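Local coordinates for aluminum resistance protein (Clostridium novyi, PDB 3I16) that probably acts as a pyridoxal-5'-phosphate-dependent carbon-sulfur lyase of the methionine gamma-lyase family, with a suggested link to aluminum resistance, at residues L37-V48 with F295-K306. Sequence-based numbering, arbitrary orientation.
Sequences LDDIREFNQLKV and FLAPHISMEALK. With EDO (1,2-ethanediol), chain L.
An antiparallel helix pair, 37-48 against 295-306, is bridged at one end by Gln45 and Phe295 and at the other by Asp38 and Lys306. The axes approach to 8.5 Å at 162°. Gln45 bends at chi2 (72°), which brings NE2 over the centre of the Phe295 ring. Gln45 NE2 donates to Phe295 O in the carbonyl plane (3.1 Å). Gln45 OE1 binds a water that also bonds to Phe295 O and His299 N, at the kink made by Pro298, and accepts from Thr410 OG1 of the second subunit. Pro298 CG packs on Val48 CG2 (3.6 Å). Here the long helices 17-54 and 287-318 of this fold type I PLP-dependent enzyme meet at a subunit interface, away from the cofactor. Arg41 fits knob-into-hole among His299, Met302, Glu303 and Lys306. Its guanidinium runs alongside the His299 ring, planes 13° apart, and its NE pairs with Asp412 of the second subunit. His299 NE2 hydrogen-bonds His299 NE2 of that subunit. A water joins Arg41 NH1, His299 O and Glu303 OE2. Selenomethionine Met302 CE lies against Ile40 CG2 (3.6 Å). The extended Lys306 chain brings NZ to the syn lone pair of Asp38 OD1 in a 2.8 Å salt bridge.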
loop_
_atom_site.group_PDB
_atom_site.type_symbol
_atom_site.label_atom_id
_atom_site.label_comp_id
_atom_site.label_asym_id
_atom_site.label_seq_id
_atom_site.Cartn_x
_atom_site.Cartn_y
_atom_site.Cartn_z
ATOM N N LEU B 37 14.250 -2.560 34.369
ATOM C CA LEU B 37 13.898 -2.362 32.972
ATOM C C LEU B 37 12.688 -1.443 32.799
ATOM O O LEU B 37 12.657 -0.616 31.887
ATOM C CB LEU B 37 13.654 -3.713 32.278
ATOM C CG LEU B 37 14.799 -4.741 32.335
ATOM C CD1 LEU B 37 14.448 -5.975 31.529
ATOM C CD2 LEU B 37 16.153 -4.170 31.882
ATOM N N ASP B 38 11.698 -1.571 33.670
ATOM C CA ASP B 38 10.506 -0.722 33.566
ATOM C C ASP B 38 10.810 0.762 33.827
ATOM O O ASP B 38 10.176 1.648 33.219
ATOM C CB ASP B 38 9.417 -1.227 34.509
ATOM C CG ASP B 38 8.931 -2.620 34.150
ATOM O OD1 ASP B 38 9.185 -3.111 33.029
ATOM O OD2 ASP B 38 8.260 -3.233 34.985
ATOM N N ASP B 39 11.774 1.030 34.718
ATOM C CA ASP B 39 12.192 2.411 35.043
ATOM C C ASP B 39 12.819 3.032 33.818
ATOM O O ASP B 39 12.523 4.183 33.490
ATOM C CB ASP B 39 13.183 2.445 36.226
ATOM C CG ASP B 39 12.593 1.871 37.513
ATOM O OD1 ASP B 39 11.357 1.884 37.652
ATOM O OD2 ASP B 39 13.357 1.410 38.390
ATOM N N ILE B 40 13.658 2.258 33.129
ATOM C CA ILE B 40 14.294 2.698 31.878
ATOM C C ILE B 40 13.235 2.902 30.773
ATOM O O ILE B 40 13.254 3.901 30.075
ATOM C CB ILE B 40 15.385 1.698 31.434
ATOM C CG1 ILE B 40 16.560 1.698 32.415
ATOM C CG2 ILE B 40 15.915 2.010 30.046
ATOM C CD1 ILE B 40 17.470 0.477 32.256
ATOM N N ARG B 41 12.300 1.963 30.648
ATOM C CA ARG B 41 11.269 1.992 29.594
ATOM C C ARG B 41 10.390 3.223 29.707
ATOM O O ARG B 41 10.055 3.872 28.702
ATOM C CB ARG B 41 10.434 0.711 29.673
ATOM C CG ARG B 41 9.307 0.597 28.648
ATOM C CD ARG B 41 8.465 -0.600 28.949
ATOM N NE ARG B 41 7.819 -0.503 30.260
ATOM C CZ ARG B 41 7.181 -1.494 30.871
ATOM N NH1 ARG B 41 7.082 -2.705 30.320
ATOM N NH2 ARG B 41 6.647 -1.283 32.065
ATOM N N GLU B 42 10.044 3.557 30.938
ATOM C CA GLU B 42 9.252 4.728 31.234
ATOM C C GLU B 42 9.943 6.000 30.711
ATOM O O GLU B 42 9.323 6.826 30.035
ATOM C CB GLU B 42 9.093 4.817 32.747
ATOM C CG GLU B 42 8.270 5.949 33.226
ATOM C CD GLU B 42 8.109 5.887 34.721
ATOM O OE1 GLU B 42 9.121 6.097 35.434
ATOM O OE2 GLU B 42 6.971 5.626 35.168
ATOM N N PHE B 43 11.218 6.172 31.063
ATOM C CA PHE B 43 11.979 7.335 30.578
ATOM C C PHE B 43 12.014 7.369 29.047
ATOM O O PHE B 43 11.796 8.429 28.420
ATOM C CB PHE B 43 13.416 7.310 31.067
ATOM C CG PHE B 43 14.217 8.479 30.577
ATOM C CD1 PHE B 43 14.236 9.669 31.286
ATOM C CD2 PHE B 43 14.903 8.403 29.397
ATOM C CE1 PHE B 43 14.945 10.729 30.845
ATOM C CE2 PHE B 43 15.611 9.489 28.932
ATOM C CZ PHE B 43 15.639 10.646 29.666
ATOM N N ASN B 44 12.312 6.207 28.460
ATOM C CA ASN B 44 12.427 6.111 27.011
ATOM C C ASN B 44 11.101 6.362 26.311
ATOM O O ASN B 44 11.085 6.905 25.235
ATOM C CB ASN B 44 13.056 4.771 26.569
ATOM C CG ASN B 44 14.581 4.697 26.838
ATOM O OD1 ASN B 44 15.256 5.724 26.940
ATOM N ND2 ASN B 44 15.116 3.479 26.940
ATOM N N GLN B 45 9.989 6.002 26.928
ATOM C CA GLN B 45 8.710 6.243 26.318
ATOM C C GLN B 45 8.494 7.759 26.280
ATOM O O GLN B 45 8.004 8.305 25.293
ATOM C CB GLN B 45 7.574 5.569 27.113
ATOM C CG GLN B 45 6.187 5.764 26.473
ATOM C CD GLN B 45 6.011 4.954 25.216
ATOM O OE1 GLN B 45 5.727 3.766 25.285
ATOM N NE2 GLN B 45 6.132 5.595 24.058
ATOM N N LEU B 46 8.835 8.431 27.374
ATOM C CA LEU B 46 8.672 9.881 27.468
ATOM C C LEU B 46 9.600 10.609 26.481
ATOM O O LEU B 46 9.192 11.573 25.838
ATOM C CB LEU B 46 8.918 10.333 28.903
ATOM C CG LEU B 46 8.849 11.811 29.220
ATOM C CD1 LEU B 46 7.497 12.433 28.808
ATOM C CD2 LEU B 46 9.120 11.969 30.691
ATOM N N LYS B 47 10.824 10.108 26.347
ATOM C CA LYS B 47 11.803 10.646 25.391
ATOM C C LYS B 47 11.240 10.627 23.962
ATOM O O LYS B 47 11.306 11.633 23.227
ATOM C CB LYS B 47 13.105 9.831 25.466
ATOM C CG LYS B 47 14.179 10.228 24.455
ATOM C CD LYS B 47 15.554 9.633 24.773
ATOM C CE LYS B 47 15.661 8.141 24.583
ATOM N NZ LYS B 47 17.016 7.680 24.958
ATOM N N VAL B 48 10.667 9.497 23.574
ATOM C CA VAL B 48 10.089 9.371 22.229
ATOM C C VAL B 48 8.832 10.236 22.056
ATOM O O VAL B 48 8.676 10.899 21.023
ATOM C CB VAL B 48 9.816 7.893 21.848
ATOM C CG1 VAL B 48 9.103 7.805 20.511
ATOM C CG2 VAL B 48 11.138 7.076 21.824
ATOM N N PHE B 295 7.392 4.754 18.129
ATOM C CA PHE B 295 6.630 5.056 19.342
ATOM C C PHE B 295 6.458 3.831 20.226
ATOM O O PHE B 295 6.447 3.947 21.456
ATOM C CB PHE B 295 5.274 5.661 18.979
ATOM C CG PHE B 295 4.553 6.221 20.150
ATOM C CD1 PHE B 295 4.926 7.449 20.674
ATOM C CD2 PHE B 295 3.518 5.516 20.752
ATOM C CE1 PHE B 295 4.290 7.969 21.771
ATOM C CE2 PHE B 295 2.855 6.049 21.850
ATOM C CZ PHE B 295 3.250 7.275 22.359
ATOM N N LEU B 296 6.313 2.666 19.605
ATOM C CA LEU B 296 6.201 1.386 20.335
ATOM C C LEU B 296 7.538 0.802 20.725
ATOM O O LEU B 296 7.585 -0.080 21.578
ATOM C CB LEU B 296 5.485 0.335 19.487
ATOM C CG LEU B 296 3.983 0.572 19.269
ATOM C CD1 LEU B 296 3.493 -0.273 18.148
ATOM C CD2 LEU B 296 3.199 0.312 20.560
ATOM N N ALA B 297 8.627 1.307 20.139
ATOM C CA ALA B 297 9.945 0.671 20.323
ATOM C C ALA B 297 10.454 0.586 21.768
ATOM O O ALA B 297 11.021 -0.428 22.145
ATOM C CB ALA B 297 11.020 1.310 19.387
ATOM N N PRO B 298 10.316 1.664 22.555
ATOM C CA PRO B 298 10.796 1.560 23.931
ATOM C C PRO B 298 10.165 0.376 24.687
ATOM O O PRO B 298 10.857 -0.321 25.425
ATOM C CB PRO B 298 10.367 2.901 24.536
ATOM C CG PRO B 298 10.446 3.852 23.358
ATOM C CD PRO B 298 10.014 3.064 22.172
ATOM N N HIS B 299 8.867 0.160 24.465
ATOM C CA HIS B 299 8.108 -0.923 25.069
ATOM C C HIS B 299 8.461 -2.295 24.491
ATOM O O HIS B 299 8.852 -3.211 25.229
ATOM C CB HIS B 299 6.598 -0.650 24.898
ATOM C CG HIS B 299 5.722 -1.675 25.545
ATOM N ND1 HIS B 299 5.269 -1.561 26.841
ATOM C CD2 HIS B 299 5.235 -2.849 25.075
ATOM C CE1 HIS B 299 4.533 -2.617 27.135
ATOM N NE2 HIS B 299 4.493 -3.413 26.078
ATOM N N ILE B 300 8.340 -2.435 23.176
ATOM C CA ILE B 300 8.577 -3.726 22.506
ATOM C C ILE B 300 10.015 -4.156 22.753
ATOM O O ILE B 300 10.274 -5.335 22.897
ATOM C CB ILE B 300 8.272 -3.684 20.969
ATOM C CG1 ILE B 300 6.801 -3.329 20.664
ATOM C CG2 ILE B 300 8.607 -5.026 20.280
ATOM C CD1 ILE B 300 5.780 -4.341 21.096
ATOM N N SER B 301 10.954 -3.208 22.715
ATOM C CA SER B 301 12.377 -3.521 22.996
ATOM C C SER B 301 12.525 -4.223 24.362
ATOM O O SER B 301 13.258 -5.195 24.481
ATOM C CB SER B 301 13.255 -2.253 22.955
ATOM O OG SER B 301 13.356 -1.713 21.633
HETATM N N MSE B 302 11.806 -3.744 25.378
HETATM C CA MSE B 302 11.871 -4.380 26.694
HETATM C C MSE B 302 11.102 -5.718 26.808
HETATM O O MSE B 302 11.429 -6.561 27.674
HETATM C CB MSE B 302 11.446 -3.396 27.762
HETATM C CG MSE B 302 12.412 -2.239 27.908
HETATM SE SE MSE B 302 14.260 -2.902 28.233
HETATM C CE MSE B 302 14.963 -1.246 28.955
ATOM N N GLU B 303 10.076 -5.906 25.989
ATOM C CA GLU B 303 9.392 -7.191 25.937
ATOM C C GLU B 303 10.409 -8.235 25.482
ATOM O O GLU B 303 10.506 -9.303 26.067
ATOM C CB GLU B 303 8.206 -7.161 24.961
ATOM C CG GLU B 303 7.048 -6.278 25.374
ATOM C CD GLU B 303 6.424 -6.699 26.709
ATOM O OE1 GLU B 303 6.127 -7.900 26.905
ATOM O OE2 GLU B 303 6.204 -5.814 27.547
ATOM N N ALA B 304 11.187 -7.905 24.446
ATOM C CA ALA B 304 12.211 -8.811 23.919
ATOM C C ALA B 304 13.307 -9.064 24.948
ATOM O O ALA B 304 13.770 -10.207 25.113
ATOM C CB ALA B 304 12.829 -8.251 22.609
ATOM N N LEU B 305 13.731 -8.007 25.632
ATOM C CA LEU B 305 14.798 -8.155 26.601
ATOM C C LEU B 305 14.368 -9.026 27.796
ATOM O O LEU B 305 15.164 -9.820 28.283
ATOM C CB LEU B 305 15.292 -6.801 27.097
ATOM C CG LEU B 305 16.521 -6.917 27.983
ATOM C CD1 LEU B 305 17.684 -7.454 27.136
ATOM C CD2 LEU B 305 16.824 -5.595 28.582
ATOM N N LYS B 306 13.126 -8.867 28.254
ATOM C CA LYS B 306 12.563 -9.727 29.319
ATOM C C LYS B 306 12.576 -11.197 28.876
ATOM O O LYS B 306 12.889 -12.135 29.664
ATOM C CB LYS B 306 11.152 -9.259 29.717
ATOM C CG LYS B 306 11.185 -8.024 30.565
ATOM C CD LYS B 306 9.793 -7.483 30.896
ATOM C CE LYS B 306 9.896 -6.165 31.657
ATOM N NZ LYS B 306 8.576 -5.660 32.166
HETATM C C1 EDO L . 5.639 -8.287 30.230
HETATM O O1 EDO L . 4.868 -8.319 29.021
HETATM C C2 EDO L . 5.585 -6.913 30.885
HETATM O O2 EDO L . 6.386 -5.933 30.197
HETATM O O HOH W 1 7.813 -3.595 27.788
HETATM O O HOH W 2 13.115 1.143 26.714
HETATM O O HOH W 3 7.132 2.342 23.529
#